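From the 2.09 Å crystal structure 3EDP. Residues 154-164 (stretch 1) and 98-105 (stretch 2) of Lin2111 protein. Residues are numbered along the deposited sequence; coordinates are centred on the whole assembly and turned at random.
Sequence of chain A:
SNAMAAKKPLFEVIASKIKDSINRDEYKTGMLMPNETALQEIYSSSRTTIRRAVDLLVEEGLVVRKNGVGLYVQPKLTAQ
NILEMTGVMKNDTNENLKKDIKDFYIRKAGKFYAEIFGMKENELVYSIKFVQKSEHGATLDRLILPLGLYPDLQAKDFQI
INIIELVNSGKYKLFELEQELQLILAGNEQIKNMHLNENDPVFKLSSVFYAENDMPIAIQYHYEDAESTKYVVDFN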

# COMPACT_ATOMS: atom_id res chain seq x y z
N GLN A 154 -5.12 -22.97 1.51
CA GLN A 154 -5.62 -23.77 0.39
C GLN A 154 -6.05 -22.82 -0.73
O GLN A 154 -6.06 -21.60 -0.53
CB GLN A 154 -6.79 -24.65 0.83
CG GLN A 154 -6.43 -25.57 1.99
CD GLN A 154 -7.64 -26.29 2.55
OE1 GLN A 154 -8.64 -26.49 1.86
NE2 GLN A 154 -7.54 -26.69 3.82
N ALA A 155 -6.39 -23.38 -1.89
CA ALA A 155 -6.77 -22.58 -3.05
C ALA A 155 -7.84 -21.53 -2.74
O ALA A 155 -7.71 -20.37 -3.12
CB ALA A 155 -7.22 -23.48 -4.20
N LYS A 156 -8.89 -21.95 -2.05
CA LYS A 156 -10.01 -21.08 -1.73
C LYS A 156 -9.66 -19.96 -0.75
O LYS A 156 -10.45 -19.03 -0.55
CB LYS A 156 -11.18 -21.90 -1.17
CG LYS A 156 -10.78 -22.83 -0.04
CD LYS A 156 -11.88 -23.85 0.23
CE LYS A 156 -11.44 -24.91 1.23
NZ LYS A 156 -11.10 -24.32 2.55
N ASP A 157 -8.49 -20.04 -0.13
CA ASP A 157 -8.06 -19.02 0.81
C ASP A 157 -7.41 -17.84 0.11
O ASP A 157 -7.24 -16.78 0.71
CB ASP A 157 -7.10 -19.62 1.84
CG ASP A 157 -7.77 -20.66 2.72
OD1 ASP A 157 -8.88 -20.36 3.23
OD2 ASP A 157 -7.22 -21.77 2.86
N PHE A 158 -7.03 -18.02 -1.15
CA PHE A 158 -6.37 -16.95 -1.89
C PHE A 158 -7.39 -15.96 -2.45
O PHE A 158 -7.48 -15.74 -3.66
CB PHE A 158 -5.46 -17.51 -2.98
CG PHE A 158 -4.26 -18.23 -2.45
CD1 PHE A 158 -3.04 -17.58 -2.32
CD2 PHE A 158 -4.35 -19.55 -2.04
CE1 PHE A 158 -1.93 -18.24 -1.81
CE2 PHE A 158 -3.25 -20.21 -1.53
CZ PHE A 158 -2.04 -19.56 -1.42
N GLN A 159 -8.18 -15.38 -1.55
CA GLN A 159 -9.16 -14.38 -1.94
C GLN A 159 -8.43 -13.12 -2.39
O GLN A 159 -7.52 -12.65 -1.70
CB GLN A 159 -10.11 -14.07 -0.78
CG GLN A 159 -10.78 -15.32 -0.21
CD GLN A 159 -11.86 -15.00 0.82
OE1 GLN A 159 -11.82 -13.96 1.48
NE2 GLN A 159 -12.82 -15.90 0.96
N ILE A 160 -8.80 -12.60 -3.55
CA ILE A 160 -8.11 -11.42 -4.08
C ILE A 160 -8.97 -10.16 -4.10
O ILE A 160 -8.65 -9.22 -4.82
CB ILE A 160 -7.52 -11.67 -5.48
CG1 ILE A 160 -8.64 -11.99 -6.48
CG2 ILE A 160 -6.47 -12.77 -5.43
CD1 ILE A 160 -8.18 -12.03 -7.93
N ILE A 161 -10.05 -10.15 -3.33
CA ILE A 161 -10.89 -8.97 -3.19
C ILE A 161 -10.07 -7.83 -2.56
O ILE A 161 -10.10 -6.70 -3.01
CB ILE A 161 -12.11 -9.26 -2.29
CG1 ILE A 161 -12.99 -10.35 -2.91
CG2 ILE A 161 -12.92 -7.99 -2.03
CD1 ILE A 161 -13.37 -10.08 -4.36
N ASN A 162 -9.31 -8.17 -1.52
CA ASN A 162 -8.49 -7.20 -0.80
C ASN A 162 -7.07 -7.73 -0.66
O ASN A 162 -6.80 -8.66 0.11
CB ASN A 162 -9.11 -6.94 0.59
CG ASN A 162 -8.38 -5.83 1.37
OD1 ASN A 162 -8.88 -5.35 2.39
ND2 ASN A 162 -7.22 -5.43 0.89
N ILE A 163 -6.15 -7.12 -1.41
CA ILE A 163 -4.78 -7.61 -1.48
C ILE A 163 -4.05 -7.51 -0.14
O ILE A 163 -3.23 -8.37 0.20
CB ILE A 163 -3.96 -6.87 -2.56
CG1 ILE A 163 -4.69 -6.92 -3.91
CG2 ILE A 163 -2.56 -7.47 -2.69
CD1 ILE A 163 -4.97 -8.35 -4.39
N ILE A 164 -4.33 -6.45 0.62
CA ILE A 164 -3.69 -6.26 1.91
C ILE A 164 -4.14 -7.37 2.84
O ILE A 164 -3.32 -7.98 3.55
CB ILE A 164 -4.06 -4.90 2.53
CG1 ILE A 164 -3.47 -3.76 1.71
CG2 ILE A 164 -3.55 -4.81 3.95
CD1 ILE A 164 -3.80 -2.41 2.28
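Stretch 2 98-105: KKDIKDFY

Stretch 2 is an extended strand that passes over the irregular segment of stretch 1, a short 3-10 turn at Ala155 to Asp157 followed by a loop that leads into a helix at Ile163. The two run in opposite senses: Phe104, late in the strand, lies nearest Ala155, their CA atoms 9.0 Å apart, while Lys99, near its beginning, lies nearest Ile161, with 7.6 Å between CA atoms. At such spacings the backbones do not pair as strands in a sheet. The contact is made by side chains, and Lys99, Ile160 and Phe104 cover most of the 351 Å² buried.

Lys99 contributes the largest share and the only hydrogen bonds between the stretches. Its CB points toward stretch 1, and beyond a chi1 of -57° the chain is fully extended, all three remaining torsions near 180°. This delivers the ammonium group to the end of the loop, where NZ donates to O of Ile160 at 2.7 Å and to O of Ile161 at 3.2 Å. A lysine suits the place because its amine can donate to more than one carbonyl, while its long aliphatic stem can pack against apolar neighbours. Thus CB of Lys99 lies 3.9 Å from CD1 of Ile160.

Ile160 therefore meets the strand in two ways, through its carbonyl and through its buried side chain. With chi1 at 62° (p) and chi2 at 171° (t), its CD1 reaches Lys99 and also comes within 3.8 Å of CG1 of Ile101. Ile101, itself buried, points toward stretch 1 as Lys99 does, whereas Asp100 between them points away, the alternation expected of a strand. On that other side, Asp100 OD2 accepts a hydrogen bond from Lys102 NZ at 2.7 Å, part of a salt bridge within the strand.

At the far end, Phe104 points toward stretch 1 with chi1 at 180° (t) and meets Phe158, whose side chain is directed toward the strand in turn. The edge of Phe104 faces the ring of Phe158: the centroids are 5.0 Å apart, the planes inclined at 56°, and CZ of Phe104 lies 3.6 Å from CD2 of Phe158. Such an arrangement brings the slightly positive ring hydrogens of one phenylalanine to the electron-rich face of the other. Ala155 lies at the edge of the Phe104 ring, its CA 4.2 Å and its CB 4.4 Å from CE2 of Phe104; the small apolar methyl adds a modest contact beside the aromatic pair.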

# COMPACT_ATOMS: atom_id res chain seq x y z
N LYS A 98 -15.07 -6.34 -11.96
CA LYS A 98 -14.67 -7.33 -10.97
C LYS A 98 -13.30 -7.87 -11.35
O LYS A 98 -12.69 -7.42 -12.32
CB LYS A 98 -15.69 -8.47 -10.91
CG LYS A 98 -17.08 -8.03 -10.48
CD LYS A 98 -17.11 -7.67 -9.00
CE LYS A 98 -18.21 -6.66 -8.70
NZ LYS A 98 -19.51 -7.05 -9.30
N LYS A 99 -12.80 -8.82 -10.57
CA LYS A 99 -11.47 -9.37 -10.80
C LYS A 99 -11.54 -10.73 -11.48
O LYS A 99 -12.30 -11.61 -11.06
CB LYS A 99 -10.68 -9.43 -9.50
CG LYS A 99 -10.56 -8.07 -8.82
CD LYS A 99 -9.60 -8.09 -7.65
CE LYS A 99 -9.45 -6.70 -7.06
NZ LYS A 99 -8.62 -6.68 -5.83
N ASP A 100 -10.75 -10.90 -12.54
CA ASP A 100 -10.78 -12.10 -13.36
C ASP A 100 -9.42 -12.79 -13.33
O ASP A 100 -8.44 -12.29 -13.88
CB ASP A 100 -11.14 -11.73 -14.80
CG ASP A 100 -11.22 -12.94 -15.72
OD1 ASP A 100 -11.52 -14.05 -15.24
OD2 ASP A 100 -10.98 -12.77 -16.94
N ILE A 101 -9.36 -13.95 -12.67
CA ILE A 101 -8.09 -14.68 -12.53
C ILE A 101 -7.66 -15.34 -13.84
O ILE A 101 -8.44 -16.05 -14.48
CB ILE A 101 -8.16 -15.74 -11.41
CG1 ILE A 101 -8.61 -15.10 -10.10
CG2 ILE A 101 -6.81 -16.41 -11.23
CD1 ILE A 101 -8.52 -16.04 -8.92
N LYS A 102 -6.43 -15.08 -14.24
CA LYS A 102 -5.90 -15.63 -15.48
C LYS A 102 -5.00 -16.83 -15.21
O LYS A 102 -4.93 -17.75 -16.01
CB LYS A 102 -5.09 -14.56 -16.23
CG LYS A 102 -5.79 -13.23 -16.41
CD LYS A 102 -6.65 -13.20 -17.66
CE LYS A 102 -8.06 -13.66 -17.39
NZ LYS A 102 -8.95 -13.36 -18.54
N ASP A 103 -4.30 -16.78 -14.09
CA ASP A 103 -3.26 -17.75 -13.78
C ASP A 103 -3.10 -17.88 -12.28
O ASP A 103 -3.13 -16.87 -11.55
CB ASP A 103 -1.92 -17.29 -14.37
CG ASP A 103 -1.63 -17.91 -15.71
OD1 ASP A 103 -1.89 -19.12 -15.87
OD2 ASP A 103 -1.13 -17.18 -16.60
N PHE A 104 -2.93 -19.11 -11.82
CA PHE A 104 -2.61 -19.38 -10.42
C PHE A 104 -1.81 -20.68 -10.37
O PHE A 104 -2.35 -21.75 -10.63
CB PHE A 104 -3.90 -19.47 -9.59
CG PHE A 104 -3.68 -19.74 -8.13
CD1 PHE A 104 -2.52 -19.34 -7.49
CD2 PHE A 104 -4.66 -20.37 -7.37
CE1 PHE A 104 -2.32 -19.58 -6.13
CE2 PHE A 104 -4.47 -20.62 -6.02
CZ PHE A 104 -3.30 -20.22 -5.40
N TYR A 105 -0.53 -20.58 -10.07
CA TYR A 105 0.29 -21.79 -10.01
C TYR A 105 1.52 -21.63 -9.12
O TYR A 105 1.85 -20.53 -8.68
CB TYR A 105 0.70 -22.24 -11.42
CG TYR A 105 1.65 -21.27 -12.10
CD1 TYR A 105 3.00 -21.55 -12.21
CD2 TYR A 105 1.19 -20.07 -12.61
CE1 TYR A 105 3.87 -20.67 -12.82
CE2 TYR A 105 2.05 -19.18 -13.23
CZ TYR A 105 3.39 -19.49 -13.33
OH TYR A 105 4.25 -18.61 -13.95